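Local structure of CRISPR-associated endonuclease Cas9 (Campylobacter jejuni subsp. jejuni serotype O:2, 5X2H) at residues R260-K263 with N264-L267; A273-R276 with I277-L281; K405-K408 with L409-L413; I494-L497 with V498-T502. The protein cleaves invading DNA matched by its guide RNA, serving as the effector nuclease of a bacterial CRISPR immune system. All blocks are in the same frame, centred on the assembly; numbering follows the deposited sequence.

Contact 1 of 4, residues R260-K263 with N264-L267. With nucleotides of chain C; nucleotides of chain B.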
loop_
_atom_site.group_PDB
_atom_site.type_symbol
_atom_site.label_atom_id
_atom_site.label_comp_id
_atom_site.label_asym_id
_atom_site.label_seq_id
_atom_site.Cartn_x
_atom_site.Cartn_y
_atom_site.Cartn_z
ATOM N N ARG A 260 -3.245 6.652 22.343
ATOM C CA ARG A 260 -3.270 8.105 22.361
ATOM C C ARG A 260 -4.680 8.609 22.648
ATOM O O ARG A 260 -5.676 7.946 22.348
ATOM C CB ARG A 260 -2.760 8.661 21.034
ATOM C CG ARG A 260 -1.276 8.435 20.827
ATOM C CD ARG A 260 -0.842 8.764 19.409
ATOM N NE ARG A 260 0.598 8.602 19.253
ATOM C CZ ARG A 260 1.253 8.755 18.107
ATOM N NH1 ARG A 260 0.596 9.077 16.997
ATOM N NH2 ARG A 260 2.567 8.587 18.072
ATOM N N ALA A 261 -4.755 9.792 23.249
ATOM C CA ALA A 261 -6.050 10.336 23.630
ATOM C C ALA A 261 -6.690 11.073 22.455
ATOM O O ALA A 261 -5.997 11.781 21.719
ATOM C CB ALA A 261 -5.903 11.291 24.808
ATOM N N PRO A 262 -7.999 10.921 22.256
ATOM C CA PRO A 262 -8.670 11.673 21.187
ATOM C C PRO A 262 -8.647 13.167 21.470
ATOM O O PRO A 262 -8.798 13.603 22.613
ATOM C CB PRO A 262 -10.101 11.119 21.205
ATOM C CG PRO A 262 -10.276 10.569 22.578
ATOM C CD PRO A 262 -8.930 10.042 22.983
ATOM N N LYS A 263 -8.459 13.954 20.408
ATOM C CA LYS A 263 -8.337 15.400 20.571
ATOM C C LYS A 263 -9.614 16.030 21.116
ATOM O O LYS A 263 -9.545 17.032 21.836
ATOM C CB LYS A 263 -7.955 16.054 19.245
ATOM C CG LYS A 263 -6.498 15.869 18.857
ATOM C CD LYS A 263 -6.075 16.871 17.797
ATOM C CE LYS A 263 -4.585 16.768 17.513
ATOM N NZ LYS A 263 -4.136 17.783 16.519
ATOM N N ASN A 264 -10.778 15.469 20.793
ATOM C CA ASN A 264 -12.053 16.084 21.141
ATOM C C ASN A 264 -12.590 15.627 22.492
ATOM O O ASN A 264 -13.780 15.814 22.770
ATOM C CB ASN A 264 -13.085 15.818 20.043
ATOM C CG ASN A 264 -12.771 16.566 18.762
ATOM O OD1 ASN A 264 -13.135 17.732 18.608
ATOM N ND2 ASN A 264 -12.083 15.900 17.840
ATOM N N SER A 265 -11.751 15.040 23.335
ATOM C CA SER A 265 -12.190 14.712 24.680
ATOM C C SER A 265 -12.046 15.931 25.589
ATOM O O SER A 265 -11.226 16.815 25.325
ATOM C CB SER A 265 -11.377 13.548 25.238
ATOM O OG SER A 265 -10.020 13.914 25.414
ATOM N N PRO A 266 -12.846 16.010 26.658
ATOM C CA PRO A 266 -12.712 17.155 27.579
ATOM C C PRO A 266 -11.311 17.309 28.146
ATOM O O PRO A 266 -10.804 18.433 28.230
ATOM C CB PRO A 266 -13.742 16.844 28.675
ATOM C CG PRO A 266 -14.742 15.957 28.013
ATOM C CD PRO A 266 -13.966 15.127 27.026
ATOM N N LEU A 267 -10.669 16.204 28.532
ATOM C CA LEU A 267 -9.299 16.277 29.034
ATOM C C LEU A 267 -8.363 16.867 27.988
ATOM O O LEU A 267 -7.542 17.740 28.296
ATOM C CB LEU A 267 -8.820 14.887 29.455
ATOM C CG LEU A 267 -8.518 14.662 30.935
ATOM C CD1 LEU A 267 -7.893 13.290 31.132
ATOM C CD2 LEU A 267 -7.613 15.756 31.479
ATOM P P DC C 19 3.301 8.451 14.611
ATOM O OP1 DC C 19 3.977 8.055 15.867
ATOM O OP2 DC C 19 2.384 9.613 14.588
ATOM O "O5'" DC C 19 4.416 8.674 13.486
ATOM C "C5'" DC C 19 4.564 9.939 12.870
ATOM C "C4'" DC C 19 5.180 9.790 11.492
ATOM O "O4'" DC C 19 4.151 9.389 10.550
ATOM C "C3'" DC C 19 5.769 11.065 10.918
ATOM O "O3'" DC C 19 7.128 11.191 11.305
ATOM C "C2'" DC C 19 5.630 10.836 9.419
ATOM C "C1'" DC C 19 4.279 10.132 9.349
ATOM N N1 DC C 19 3.117 11.076 9.240
ATOM C C2 DC C 19 2.903 11.777 8.046
ATOM O O2 DC C 19 3.675 11.603 7.094
ATOM N N3 DC C 19 1.851 12.628 7.967
ATOM C C4 DC C 19 1.036 12.789 9.012
ATOM N N4 DC C 19 0.014 13.639 8.883
ATOM C C5 DC C 19 1.238 12.087 10.236
ATOM C C6 DC C 19 2.279 11.248 10.304
ATOM P P DA C 18 -2.481 8.186 14.819
ATOM O OP1 DA C 18 -2.169 7.922 16.242
ATOM O OP2 DA C 18 -2.864 9.547 14.385
ATOM O "O5'" DA C 18 -1.228 7.730 13.938
ATOM C "C5'" DA C 18 -0.651 6.444 14.132
ATOM C "C4'" DA C 18 0.484 6.218 13.151
ATOM O "O4'" DA C 18 -0.049 6.103 11.807
ATOM C "C3'" DA C 18 1.485 7.352 13.079
ATOM O "O3'" DA C 18 2.479 7.181 14.077
ATOM C "C2'" DA C 18 2.057 7.190 11.674
ATOM C "C1'" DA C 18 0.833 6.720 10.885
ATOM N N9 DA C 18 0.116 7.800 10.204
ATOM C C8 DA C 18 -1.017 8.438 10.633
ATOM N N7 DA C 18 -1.446 9.368 9.811
ATOM C C5 DA C 18 -0.535 9.336 8.767
ATOM C C6 DA C 18 -0.432 10.077 7.569
ATOM N N6 DA C 18 -1.298 11.036 7.218
ATOM N N1 DA C 18 0.601 9.795 6.747
ATOM C C2 DA C 18 1.464 8.834 7.098
ATOM N N3 DA C 18 1.468 8.070 8.190
ATOM C C4 DA C 18 0.433 8.374 8.992
ATOM P P U B 6 -2.794 20.259 19.158
ATOM O OP1 U B 6 -4.224 19.902 19.344
ATOM O OP2 U B 6 -1.881 19.297 18.493
ATOM O "O5'" U B 6 -2.731 21.644 18.378
ATOM C "C5'" U B 6 -3.374 22.794 18.907
ATOM C "C4'" U B 6 -3.042 24.032 18.114
ATOM O "O4'" U B 6 -1.629 24.335 18.236
ATOM C "C3'" U B 6 -3.268 23.942 16.616
ATOM O "O3'" U B 6 -4.624 24.111 16.247
ATOM C "C2'" U B 6 -2.344 25.026 16.078
ATOM O "O2'" U B 6 -2.926 26.310 16.243
ATOM C "C1'" U B 6 -1.156 24.910 17.036
ATOM N N1 U B 6 -0.083 24.054 16.486
ATOM C C2 U B 6 0.767 24.626 15.560
ATOM O O2 U B 6 0.663 25.784 15.192
ATOM N N3 U B 6 1.743 23.789 15.080
ATOM C C4 U B 6 1.950 22.470 15.428
ATOM O O4 U B 6 2.877 21.849 14.908
ATOM C C5 U B 6 1.027 21.954 16.391
ATOM C C6 U B 6 0.065 22.744 16.876
#

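Contact 2 of 4, residues A273-R276 with I277-L281. With nucleotides of chain C; nucleotides of chain B.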
loop_
_atom_site.group_PDB
_atom_site.type_symbol
_atom_site.label_atom_id
_atom_site.label_comp_id
_atom_site.label_asym_id
_atom_site.label_seq_id
_atom_site.Cartn_x
_atom_site.Cartn_y
_atom_site.Cartn_z
ATOM N N ALA A 273 -5.951 23.637 25.641
ATOM C CA ALA A 273 -6.236 25.016 26.025
ATOM C C ALA A 273 -5.243 25.515 27.068
ATOM O O ALA A 273 -4.754 26.646 26.978
ATOM C CB ALA A 273 -7.670 25.134 26.542
ATOM N N LEU A 274 -4.922 24.679 28.060
ATOM C CA LEU A 274 -3.914 25.065 29.042
ATOM C C LEU A 274 -2.542 25.223 28.404
ATOM O O LEU A 274 -1.762 26.084 28.824
ATOM C CB LEU A 274 -3.851 24.037 30.174
ATOM C CG LEU A 274 -5.049 23.986 31.125
ATOM C CD1 LEU A 274 -4.926 22.806 32.074
ATOM C CD2 LEU A 274 -5.174 25.290 31.895
ATOM N N THR A 275 -2.233 24.412 27.389
ATOM C CA THR A 275 -0.929 24.502 26.741
ATOM C C THR A 275 -0.750 25.850 26.053
ATOM O O THR A 275 0.262 26.529 26.252
ATOM C CB THR A 275 -0.756 23.358 25.743
ATOM O OG1 THR A 275 -0.751 22.110 26.446
ATOM C CG2 THR A 275 0.554 23.510 24.984
ATOM N N ARG A 276 -1.735 26.265 25.252
ATOM C CA ARG A 276 -1.626 27.549 24.564
ATOM C C ARG A 276 -1.608 28.706 25.555
ATOM O O ARG A 276 -0.810 29.640 25.410
ATOM C CB ARG A 276 -2.780 27.723 23.574
ATOM C CG ARG A 276 -3.288 26.433 22.961
ATOM C CD ARG A 276 -2.825 26.236 21.529
ATOM N NE ARG A 276 -3.211 27.350 20.669
ATOM C CZ ARG A 276 -2.350 28.082 19.970
ATOM N NH1 ARG A 276 -1.054 27.806 20.020
ATOM N NH2 ARG A 276 -2.783 29.079 19.212
ATOM N N ILE A 277 -2.474 28.661 26.569
ATOM C CA ILE A 277 -2.599 29.780 27.499
ATOM C C ILE A 277 -1.335 29.922 28.339
ATOM O O ILE A 277 -0.736 31.002 28.407
ATOM C CB ILE A 277 -3.848 29.610 28.382
ATOM C CG1 ILE A 277 -5.118 29.757 27.541
ATOM C CG2 ILE A 277 -3.840 30.621 29.516
ATOM C CD1 ILE A 277 -6.389 29.460 28.302
ATOM N N ILE A 278 -0.909 28.835 28.988
ATOM C CA ILE A 278 0.282 28.887 29.835
ATOM C C ILE A 278 1.502 29.290 29.018
ATOM O O ILE A 278 2.316 30.113 29.455
ATOM C CB ILE A 278 0.498 27.534 30.540
ATOM C CG1 ILE A 278 -0.662 27.238 31.490
ATOM C CG2 ILE A 278 1.817 27.523 31.291
ATOM C CD1 ILE A 278 -0.676 25.816 32.001
ATOM N N ASN A 279 1.644 28.727 27.814
ATOM C CA ASN A 279 2.795 29.059 26.982
ATOM C C ASN A 279 2.746 30.503 26.502
ATOM O O ASN A 279 3.797 31.120 26.306
ATOM C CB ASN A 279 2.883 28.102 25.793
ATOM C CG ASN A 279 3.269 26.694 26.208
ATOM O OD1 ASN A 279 3.447 26.410 27.392
ATOM N ND2 ASN A 279 3.400 25.804 25.231
ATOM N N LEU A 280 1.547 31.059 26.309
ATOM C CA LEU A 280 1.453 32.459 25.909
ATOM C C LEU A 280 1.815 33.384 27.062
ATOM O O LEU A 280 2.521 34.379 26.867
ATOM C CB LEU A 280 0.049 32.774 25.393
ATOM C CG LEU A 280 -0.149 34.217 24.916
ATOM C CD1 LEU A 280 0.773 34.528 23.747
ATOM C CD2 LEU A 280 -1.600 34.479 24.545
ATOM N N LEU A 281 1.338 33.074 28.272
ATOM C CA LEU A 281 1.697 33.877 29.435
ATOM C C LEU A 281 3.199 33.838 29.685
ATOM O O LEU A 281 3.815 34.866 29.988
ATOM C CB LEU A 281 0.936 33.390 30.668
ATOM C CG LEU A 281 -0.589 33.342 30.569
ATOM C CD1 LEU A 281 -1.192 32.774 31.845
ATOM C CD2 LEU A 281 -1.150 34.723 30.275
ATOM P P DT C 26 8.073 30.978 23.878
ATOM O OP1 DT C 26 8.402 32.255 24.548
ATOM O OP2 DT C 26 8.990 30.413 22.863
ATOM O "O5'" DT C 26 7.834 29.847 24.981
ATOM C "C5'" DT C 26 6.719 29.935 25.852
ATOM C "C4'" DT C 26 6.575 28.667 26.668
ATOM O "O4'" DT C 26 6.123 27.590 25.815
ATOM C "C3'" DT C 26 7.866 28.162 27.280
ATOM O "O3'" DT C 26 8.085 28.801 28.523
ATOM C "C2'" DT C 26 7.584 26.674 27.453
ATOM C "C1'" DT C 26 6.700 26.366 26.240
ATOM N N1 DT C 26 7.437 25.764 25.090
ATOM C C2 DT C 26 7.653 24.407 25.064
ATOM O O2 DT C 26 7.280 23.656 25.947
ATOM N N3 DT C 26 8.330 23.956 23.961
ATOM C C4 DT C 26 8.800 24.713 22.902
ATOM O O4 DT C 26 9.402 24.216 21.955
ATOM C C5 DT C 26 8.535 26.130 22.991
ATOM C C7 DT C 26 8.997 27.053 21.903
ATOM C C6 DT C 26 7.873 26.579 24.066
ATOM P P A B 5 1.111 16.676 21.552
ATOM O OP1 A B 5 -0.068 15.774 21.539
ATOM O OP2 A B 5 2.216 16.439 20.595
ATOM O "O5'" A B 5 0.604 18.170 21.344
ATOM C "C5'" A B 5 -0.196 18.799 22.332
ATOM C "C4'" A B 5 -0.289 20.288 22.116
ATOM O "O4'" A B 5 1.020 20.903 22.225
ATOM C "C3'" A B 5 -0.780 20.736 20.752
ATOM O "O3'" A B 5 -2.180 20.612 20.598
ATOM C "C2'" A B 5 -0.269 22.168 20.682
ATOM O "O2'" A B 5 -1.075 23.032 21.470
ATOM C "C1'" A B 5 1.089 22.027 21.369
ATOM N N9 A B 5 2.170 21.827 20.386
ATOM C C8 A B 5 2.869 20.682 20.091
ATOM N N7 A B 5 3.767 20.844 19.148
ATOM C C5 A B 5 3.650 22.182 18.798
ATOM C C6 A B 5 4.322 22.981 17.857
ATOM N N6 A B 5 5.294 22.531 17.060
ATOM N N1 A B 5 3.958 24.278 17.762
ATOM C C2 A B 5 2.984 24.734 18.559
ATOM N N3 A B 5 2.280 24.083 19.481
ATOM C C4 A B 5 2.667 22.797 19.552
#

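Contact 3 of 4, residues K405-K408 with L409-L413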
loop_
_atom_site.group_PDB
_atom_site.type_symbol
_atom_site.label_atom_id
_atom_site.label_comp_id
_atom_site.label_asym_id
_atom_site.label_seq_id
_atom_site.Cartn_x
_atom_site.Cartn_y
_atom_site.Cartn_z
ATOM N N LYS A 405 -4.028 8.463 30.480
ATOM C CA LYS A 405 -3.319 8.227 31.732
ATOM C C LYS A 405 -2.325 9.346 32.018
ATOM O O LYS A 405 -2.205 9.803 33.161
ATOM C CB LYS A 405 -2.611 6.874 31.683
ATOM C CG LYS A 405 -2.009 6.438 33.004
ATOM C CD LYS A 405 -1.276 5.114 32.866
ATOM C CE LYS A 405 -0.822 4.600 34.221
ATOM N NZ LYS A 405 -0.022 3.352 34.108
ATOM N N ALA A 406 -1.611 9.808 30.989
ATOM C CA ALA A 406 -0.684 10.917 31.177
ATOM C C ALA A 406 -1.421 12.236 31.358
ATOM O O ALA A 406 -0.951 13.111 32.095
ATOM C CB ALA A 406 0.281 11.003 29.996
ATOM N N LEU A 407 -2.570 12.399 30.698
ATOM C CA LEU A 407 -3.342 13.628 30.844
ATOM C C LEU A 407 -3.903 13.765 32.254
ATOM O O LEU A 407 -3.956 14.873 32.798
ATOM C CB LEU A 407 -4.469 13.666 29.812
ATOM C CG LEU A 407 -4.058 13.877 28.355
ATOM C CD1 LEU A 407 -5.264 13.789 27.438
ATOM C CD2 LEU A 407 -3.356 15.211 28.190
ATOM N N LYS A 408 -4.320 12.652 32.862
ATOM C CA LYS A 408 -4.841 12.692 34.224
ATOM C C LYS A 408 -3.801 13.170 35.229
ATOM O O LYS A 408 -4.170 13.646 36.307
ATOM C CB LYS A 408 -5.351 11.309 34.632
ATOM C CG LYS A 408 -6.719 10.955 34.083
ATOM C CD LYS A 408 -7.016 9.478 34.282
ATOM C CE LYS A 408 -8.504 9.235 34.466
ATOM N NZ LYS A 408 -8.991 9.807 35.753
ATOM N N LEU A 409 -2.515 13.057 34.902
ATOM C CA LEU A 409 -1.432 13.461 35.790
ATOM C C LEU A 409 -0.919 14.863 35.497
ATOM O O LEU A 409 -0.722 15.652 36.425
ATOM C CB LEU A 409 -0.274 12.462 35.687
ATOM C CG LEU A 409 -0.591 11.009 36.047
ATOM C CD1 LEU A 409 0.550 10.095 35.626
ATOM C CD2 LEU A 409 -0.865 10.880 37.539
ATOM N N VAL A 410 -0.703 15.192 34.222
ATOM C CA VAL A 410 -0.098 16.471 33.869
ATOM C C VAL A 410 -1.104 17.609 33.994
ATOM O O VAL A 410 -0.761 18.707 34.447
ATOM C CB VAL A 410 0.496 16.391 32.451
ATOM C CG1 VAL A 410 1.075 17.732 32.037
ATOM C CG2 VAL A 410 1.557 15.302 32.384
ATOM N N THR A 411 -2.353 17.367 33.600
ATOM C CA THR A 411 -3.345 18.439 33.582
ATOM C C THR A 411 -3.617 19.056 34.952
ATOM O O THR A 411 -3.757 20.290 35.015
ATOM C CB THR A 411 -4.648 17.928 32.955
ATOM O OG1 THR A 411 -4.345 17.147 31.792
ATOM C CG2 THR A 411 -5.530 19.093 32.548
ATOM N N PRO A 412 -3.721 18.302 36.057
ATOM C CA PRO A 412 -3.935 18.973 37.354
ATOM C C PRO A 412 -2.820 19.931 37.728
ATOM O O PRO A 412 -3.092 20.989 38.309
ATOM C CB PRO A 412 -4.033 17.801 38.341
ATOM C CG PRO A 412 -4.490 16.659 37.520
ATOM C CD PRO A 412 -3.828 16.837 36.187
ATOM N N LEU A 413 -1.566 19.592 37.412
ATOM C CA LEU A 413 -0.463 20.493 37.731
ATOM C C LEU A 413 -0.475 21.719 36.827
ATOM O O LEU A 413 -0.174 22.831 37.276
ATOM C CB LEU A 413 0.870 19.758 37.620
ATOM C CG LEU A 413 1.062 18.535 38.519
ATOM C CD1 LEU A 413 2.495 18.038 38.426
ATOM C CD2 LEU A 413 0.698 18.857 39.958
#

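Contact 4 of 4, residues I494-L497 with V498-T502. With nucleotides of chain B.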
loop_
_atom_site.group_PDB
_atom_site.type_symbol
_atom_site.label_atom_id
_atom_site.label_comp_id
_atom_site.label_asym_id
_atom_site.label_seq_id
_atom_site.Cartn_x
_atom_site.Cartn_y
_atom_site.Cartn_z
ATOM N N ILE A 494 14.741 9.761 7.044
ATOM C CA ILE A 494 15.054 8.338 7.126
ATOM C C ILE A 494 16.442 8.126 7.719
ATOM O O ILE A 494 16.684 7.131 8.413
ATOM C CB ILE A 494 14.918 7.685 5.739
ATOM C CG1 ILE A 494 13.536 7.977 5.152
ATOM C CG2 ILE A 494 15.151 6.183 5.823
ATOM C CD1 ILE A 494 13.293 7.333 3.799
ATOM N N ALA A 495 17.372 9.052 7.468
ATOM C CA ALA A 495 18.684 8.963 8.097
ATOM C C ALA A 495 18.583 9.188 9.598
ATOM O O ALA A 495 19.176 8.442 10.386
ATOM C CB ALA A 495 19.645 9.972 7.470
ATOM N N ARG A 496 17.835 10.215 10.010
ATOM C CA ARG A 496 17.624 10.458 11.432
ATOM C C ARG A 496 16.904 9.289 12.092
ATOM O O ARG A 496 17.140 9.001 13.271
ATOM C CB ARG A 496 16.841 11.759 11.619
ATOM C CG ARG A 496 16.576 12.139 13.064
ATOM C CD ARG A 496 17.858 12.187 13.881
ATOM N NE ARG A 496 18.842 13.110 13.324
ATOM C CZ ARG A 496 19.969 13.456 13.939
ATOM N NH1 ARG A 496 20.811 14.303 13.363
ATOM N NH2 ARG A 496 20.249 12.961 15.137
ATOM N N LEU A 497 16.045 8.595 11.343
ATOM C CA LEU A 497 15.353 7.430 11.885
ATOM C C LEU A 497 16.314 6.265 12.079
ATOM O O LEU A 497 16.333 5.633 13.142
ATOM C CB LEU A 497 14.205 7.030 10.959
ATOM C CG LEU A 497 13.334 5.863 11.426
ATOM C CD1 LEU A 497 12.643 6.201 12.742
ATOM C CD2 LEU A 497 12.317 5.523 10.362
ATOM N N VAL A 498 17.111 5.957 11.054
ATOM C CA VAL A 498 18.077 4.868 11.161
ATOM C C VAL A 498 19.087 5.158 12.264
ATOM O O VAL A 498 19.514 4.253 12.991
ATOM C CB VAL A 498 18.767 4.636 9.802
ATOM C CG1 VAL A 498 19.930 3.674 9.949
ATOM C CG2 VAL A 498 17.765 4.103 8.786
ATOM N N LEU A 499 19.469 6.427 12.417
ATOM C CA LEU A 499 20.443 6.797 13.438
ATOM C C LEU A 499 19.877 6.594 14.840
ATOM O O LEU A 499 20.528 5.983 15.697
ATOM C CB LEU A 499 20.884 8.246 13.229
ATOM C CG LEU A 499 21.876 8.849 14.227
ATOM C CD1 LEU A 499 22.939 9.655 13.495
ATOM C CD2 LEU A 499 21.159 9.722 15.249
ATOM N N ASN A 500 18.669 7.106 15.097
ATOM C CA ASN A 500 18.055 6.931 16.411
ATOM C C ASN A 500 17.775 5.463 16.697
ATOM O O ASN A 500 17.910 5.004 17.837
ATOM C CB ASN A 500 16.763 7.744 16.505
ATOM C CG ASN A 500 17.010 9.236 16.498
ATOM O OD1 ASN A 500 17.946 9.728 17.130
ATOM N ND2 ASN A 500 16.166 9.971 15.784
ATOM N N TYR A 501 17.378 4.711 15.669
ATOM C CA TYR A 501 17.131 3.283 15.821
ATOM C C TYR A 501 18.418 2.523 16.124
ATOM O O TYR A 501 18.390 1.516 16.840
ATOM C CB TYR A 501 16.434 2.775 14.555
ATOM C CG TYR A 501 16.505 1.297 14.227
ATOM C CD1 TYR A 501 16.205 0.321 15.171
ATOM C CD2 TYR A 501 16.803 0.883 12.935
ATOM C CE1 TYR A 501 16.252 -1.028 14.844
ATOM C CE2 TYR A 501 16.847 -0.453 12.599
ATOM C CZ TYR A 501 16.570 -1.405 13.552
ATOM O OH TYR A 501 16.621 -2.735 13.199
ATOM N N THR A 502 19.557 3.012 15.634
ATOM C CA THR A 502 20.814 2.311 15.868
ATOM C C THR A 502 21.383 2.614 17.251
ATOM O O THR A 502 21.854 1.704 17.941
ATOM C CB THR A 502 21.828 2.669 14.781
ATOM O OG1 THR A 502 21.279 2.358 13.494
ATOM C CG2 THR A 502 23.118 1.885 14.973
ATOM P P G B 1 17.461 18.611 13.844
ATOM O OP1 G B 1 18.757 18.801 13.143
ATOM O OP2 G B 1 16.278 18.115 13.095
ATOM O "O5'" G B 1 17.709 17.631 15.075
ATOM C "C5'" G B 1 18.576 16.512 14.955
ATOM C "C4'" G B 1 18.807 15.854 16.292
ATOM O "O4'" G B 1 19.593 16.733 17.139
ATOM C "C3'" G B 1 17.558 15.567 17.113
ATOM O "O3'" G B 1 16.897 14.375 16.728
ATOM C "C2'" G B 1 18.098 15.531 18.533
ATOM O "O2'" G B 1 18.756 14.298 18.783
ATOM C "C1'" G B 1 19.150 16.638 18.477
ATOM N N9 G B 1 18.586 17.944 18.867
ATOM C C8 G B 1 18.420 19.036 18.050
ATOM N N7 G B 1 17.895 20.062 18.662
ATOM C C5 G B 1 17.699 19.621 19.963
ATOM C C6 G B 1 17.157 20.296 21.087
ATOM O O6 G B 1 16.730 21.455 21.157
ATOM N N1 G B 1 17.137 19.484 22.215
ATOM C C2 G B 1 17.582 18.188 22.258
ATOM N N2 G B 1 17.480 17.569 23.442
ATOM N N3 G B 1 18.091 17.544 21.218
ATOM C C4 G B 1 18.120 18.316 20.109
ATOM P P G B 2 15.294 14.276 16.816
ATOM O OP1 G B 2 14.905 12.902 16.408
ATOM O OP2 G B 2 14.715 15.447 16.111
ATOM O "O5'" G B 2 14.978 14.444 18.371
ATOM C "C5'" G B 2 15.336 13.431 19.298
ATOM C "C4'" G B 2 14.904 13.769 20.705
ATOM O "O4'" G B 2 15.603 14.946 21.186
ATOM C "C3'" G B 2 13.439 14.119 20.905
ATOM O "O3'" G B 2 12.585 12.992 20.913
ATOM C "C2'" G B 2 13.470 14.867 22.230
ATOM O "O2'" G B 2 13.598 13.960 23.315
ATOM C "C1'" G B 2 14.777 15.649 22.096
ATOM N N9 G B 2 14.526 17.008 21.582
ATOM C C8 G B 2 14.750 17.508 20.323
ATOM N N7 G B 2 14.392 18.759 20.204
ATOM C C5 G B 2 13.893 19.101 21.457
ATOM C C6 G B 2 13.357 20.322 21.945
ATOM O O6 G B 2 13.205 21.393 21.346
ATOM N N1 G B 2 12.975 20.222 23.280
ATOM C C2 G B 2 13.095 19.094 24.055
ATOM N N2 G B 2 12.669 19.194 25.323
ATOM N N3 G B 2 13.592 17.952 23.613
ATOM C C4 G B 2 13.968 18.028 22.317
#

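Contact 1 of 4, residues R260-K263 with N264-L267
S265 turns its hydroxyl back onto the carbonyl of P262, OG giving a hydrogen bond to P262 O at 3.1 Å. Chi1 (66°) sets OG between the backbone N and the carbonyl carbon of S265, within reach of P262 O; the donor is tilted 15° from the carbonyl plane. The same carbonyl takes a second, weak bond from S265 N, closing a type I turn from P262 to S265, while the pyrrolidine CG of P262 rests on S265 CB at 4.1 Å. Upstream, the extended arm of R260 presents its guanidinium edge to the DNA of chain C. NH1 of R260 meets OP2 of DC19 at 3.0 Å, nearly straight at 169°, and NH2 holds OP1 of the same phosphate at 2.7 Å. NH1 also reaches OP1 of DA18 weakly, and NE is fixed by N251 O, so several bonds restrain the plane. K263, likewise extended, runs to the RNA of chain B, its NZ bonded weakly to OP2 of U6 at 3.4 Å and paired, at long range and weakly, with D398. Beyond the turn, S265 OG also bonds to A268 N. The arrangement is a serine N-cap with proline in the first turn, starting helix 266-288 just after the loop from which R260 and K263 reach nucleic-acid phosphates.

Contact 2 of 4, residues A273-R276 with I277-L281
N279 lays its side chain alongside that of T275, the two pointing the same way, with T275 CG2 3.7 Å from N279 ND2. The amide carbon sits between two oxygens: N279 CG is 3.0 Å from T275 O and equally 3.0 Å from the sugar O4' of DT26 of chain C. The amide packs against this sugar oxygen, about equally far from OD1 and ND2. With CG2 swung away from the backbone N, T275 places this methyl 3.8 Å from the ribose O4' of adenosine 5 of chain B, while OG1 bonds back to F271 O. R276 bends at chi2 and chi3, bringing CD to 3.7 Å from the O2' of the same adenosine; its NH2 is held by G332 O. Regular i to i+4 backbone bonds carry the helix beneath. Away from the nucleic acids, L274 CB touches I278 CD1 at 4.1 Å. This apolar side of helix 266-288 packs on L297 and L301 of helix 294-307 and on M414 of helix 404-415.

Contact 3 of 4, residues K405-K408 with L409-L413
The carbonyl plane of L407 is approached from opposite sides by two donors of T411, each tilted from it by about 25°: T411 N lies 3.1 Å from L407 O, and T411 OG1 a short 2.5 Å from it. Chi1 of -43° puts this hydroxyl beside the backbone N and anti to the carbonyl carbon, leaning over the preceding turn, so a buried polar side chain is satisfied within its own helix. The A406 carbonyl also has two donors, unequally placed. V410 N meets A406 O nearly head-on at 3.0 Å, while L409 N sits well above the carbonyl plane, 3.2 Å from the same A406 O. Toward the C-terminal end of helix 404-415, in the helical recognition lobe, P412 brings a proline kink: with no N-H to offer, it sets ring atom CD 3.2 Å from K408 O where a backbone bond would normally close the turn. In the preceding turn L409 CG comes to 3.5 Å from K405 O, and V410 CG2 flanks A406 O at 3.3 Å. L407 and T411 face L267 of helix 266-288, whereas V410 packs on A423 of helix 420-427.

Contact 4 of 4, residues I494-L497 with V498-T502
R496 and L499 lie side by side, L499 CD2 coming obliquely to 3.4 Å from R496 NH2. The guanidinium also receives C5' of G1 of chain B over its centre, 3.4 Å above the plane, so RNA sugar covers one face. Chi1 of -179° carries CG away from the backbone N, and bends at chi2 and chi3 then fold the arm back over the helix. The amide of N500 crosses that arm, its plane at 45° to the guanidinium and ND2 packing on R496 CD at 3.4 Å. A smaller apolar touch joins I494 CG2 to V498 CG2 at 4.5 Å. Among the polar contacts, N500 ND2 makes a weak bond of 3.3 Å to OP1 of G2 of chain B, while OD1 is bonded to K503 NZ. T502 OG1 binds V498 O at 2.6 Å, on the opposite face of that carbonyl from T502 N, and is also bonded to Y465 OH. The helix borders the RuvC-like nuclease site: the side chain of A495 is about 7 Å from that of E485, a predicted magnesium ligand. Sugar packing by R496 and one weak phosphate bond from N500 suggest a contact shaped more by fit than by charge.

How the contacts relate
Contacts 1, 2 and 3 form one neighbourhood, whereas contact 4 stands about 30 Å or more from each of them, centre to centre, beside the RuvC sheet. Contacts 1 and 2 share helix 266-288, the first at its start and the second farther along, with centres about 17 Å apart. Contact 3 packs against both: L267 CD2 reaches T411 OG1 at 3.6 Å, and L274 CD1 meets T411 CG2 at 3.8 Å. Contacts 1, 2 and 4 are largely buried and touch nucleic acid, by direct phosphate bonds in contact 1, by packing on sugars and bases in contact 2, and by sugar packing with one weak phosphate bond in contact 4. Contact 3, partly at the surface, touches none and relies on bonds within its helix.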